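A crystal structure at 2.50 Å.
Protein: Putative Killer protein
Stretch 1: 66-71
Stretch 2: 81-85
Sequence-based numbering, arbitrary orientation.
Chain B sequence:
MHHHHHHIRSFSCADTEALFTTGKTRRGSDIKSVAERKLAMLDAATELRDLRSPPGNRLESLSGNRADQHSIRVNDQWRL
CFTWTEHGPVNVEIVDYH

Stretch 1 (66-71) RADQHS
Stretch 2, residues 81-85: CFTWT

Two antiparallel strand segments pair here, their N-to-C directions 129° apart, and the contact buries 384 Å² summed over both sides. Register is set by H70 opposite F82, CA atoms 5.6 Å apart, followed by S71 with C81, CA atoms 4.2 Å apart. The paired residues are extended: phi/psi is -123/169 at H70, -144/150 at S71, -90/149 at C81 and -167/165 at F82.

Backbone hydrogen bonds close one ring: H70 N donates to F82 O at 2.8 Å, and F82 N donates to H70 O at 2.9 Å. The same carbonyls receive CA-H...O contacts, Q69 CA to F82 O at 3.2 Å and C81 CA to H70 O at 3.3 Å.

Side chains alternate. H70 (chi1 -40°, chi2 -97°) and F82 (chi1 65°, chi2 -89°) share one face, both buried; their rings lie obliquely, planes at 39° and centroids 5.8 Å apart, with H70 CB 3.9 Å from F82 CZ. The p rotamer leans the phenyl toward the partner strand, with H70 O over one face of the ring. Histidine suits its place by adding polarity to packing: H70 NE2 donates to R66 O at 2.8 Å, tying the preceding segment to the strand, while ND1 is satisfied elsewhere in the structure.

On the other face, compact S71 (p) meets C81, S71 CB lying 3.9 Å from C81 SG. Beyond the strand pairing, A67 O approaches T83 CG2 at 3.5 Å.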

# COMPACT_ATOMS: atom_id res chain seq x y z
N ARG B 66 10.93 14.38 -17.09
CA ARG B 66 10.31 13.58 -16.04
C ARG B 66 9.79 14.46 -14.90
O ARG B 66 8.88 14.08 -14.18
CB ARG B 66 11.28 12.53 -15.50
CG ARG B 66 11.97 12.93 -14.20
CD ARG B 66 12.69 11.75 -13.55
NE ARG B 66 13.70 11.16 -14.43
CZ ARG B 66 14.43 10.09 -14.13
NH1 ARG B 66 14.25 9.49 -12.96
NH2 ARG B 66 15.32 9.62 -14.98
N ALA B 67 10.39 15.64 -14.75
CA ALA B 67 9.95 16.60 -13.74
C ALA B 67 8.91 17.54 -14.34
O ALA B 67 8.12 18.16 -13.62
CB ALA B 67 11.13 17.39 -13.19
N ASP B 68 8.92 17.65 -15.66
CA ASP B 68 7.93 18.42 -16.38
C ASP B 68 6.55 17.81 -16.11
O ASP B 68 6.44 16.67 -15.66
CB ASP B 68 8.26 18.47 -17.88
CG ASP B 68 7.26 19.30 -18.69
OD1 ASP B 68 7.18 20.53 -18.48
OD2 ASP B 68 6.56 18.71 -19.54
N GLN B 69 5.50 18.59 -16.34
CA GLN B 69 4.15 18.08 -16.19
C GLN B 69 3.94 16.97 -17.22
O GLN B 69 4.49 17.03 -18.34
CB GLN B 69 3.12 19.21 -16.37
N HIS B 70 3.19 15.94 -16.84
CA HIS B 70 2.80 14.90 -17.79
C HIS B 70 1.28 14.80 -17.80
O HIS B 70 0.60 15.37 -16.96
CB HIS B 70 3.42 13.54 -17.44
CG HIS B 70 4.84 13.61 -16.97
ND1 HIS B 70 5.92 13.41 -17.80
CD2 HIS B 70 5.34 13.87 -15.73
CE1 HIS B 70 7.03 13.53 -17.10
NE2 HIS B 70 6.71 13.82 -15.85
N SER B 71 0.76 14.06 -18.77
CA SER B 71 -0.67 13.84 -18.82
C SER B 71 -1.01 12.44 -19.32
O SER B 71 -0.26 11.85 -20.11
CB SER B 71 -1.35 14.90 -19.71
OG SER B 71 -1.08 14.62 -21.06
N CYS B 81 -3.69 16.16 -16.35
CA CYS B 81 -2.35 16.73 -16.20
C CYS B 81 -1.90 16.61 -14.75
O CYS B 81 -2.73 16.65 -13.84
CB CYS B 81 -2.31 18.22 -16.63
SG CYS B 81 -1.61 18.56 -18.28
N PHE B 82 -0.60 16.48 -14.54
CA PHE B 82 -0.03 16.39 -13.18
C PHE B 82 1.48 16.57 -13.19
O PHE B 82 2.15 16.45 -14.24
CB PHE B 82 -0.36 15.03 -12.54
CG PHE B 82 0.28 13.86 -13.25
CD1 PHE B 82 -0.36 13.22 -14.29
CD2 PHE B 82 1.54 13.42 -12.88
CE1 PHE B 82 0.24 12.15 -14.95
CE2 PHE B 82 2.14 12.36 -13.54
CZ PHE B 82 1.49 11.73 -14.58
N THR B 83 2.03 16.82 -12.01
CA THR B 83 3.47 16.81 -11.84
C THR B 83 3.92 15.60 -11.01
O THR B 83 3.35 15.28 -9.96
CB THR B 83 3.98 18.09 -11.17
OG1 THR B 83 3.28 19.22 -11.72
CG2 THR B 83 5.50 18.23 -11.37
N TRP B 84 4.95 14.93 -11.50
CA TRP B 84 5.50 13.81 -10.77
C TRP B 84 6.52 14.27 -9.71
O TRP B 84 7.43 15.04 -10.02
CB TRP B 84 6.16 12.82 -11.72
CG TRP B 84 6.60 11.65 -10.96
CD1 TRP B 84 7.87 11.36 -10.56
CD2 TRP B 84 5.77 10.63 -10.40
NE1 TRP B 84 7.89 10.21 -9.83
CE2 TRP B 84 6.61 9.74 -9.71
CE3 TRP B 84 4.39 10.38 -10.44
CZ2 TRP B 84 6.12 8.59 -9.06
CZ3 TRP B 84 3.91 9.25 -9.79
CH2 TRP B 84 4.77 8.37 -9.11
N THR B 85 6.34 13.83 -8.47
CA THR B 85 7.34 14.02 -7.44
C THR B 85 7.75 12.66 -6.90
O THR B 85 7.18 11.63 -7.26
CB THR B 85 6.85 14.91 -6.27
OG1 THR B 85 7.82 14.88 -5.22
CG2 THR B 85 5.60 14.39 -5.68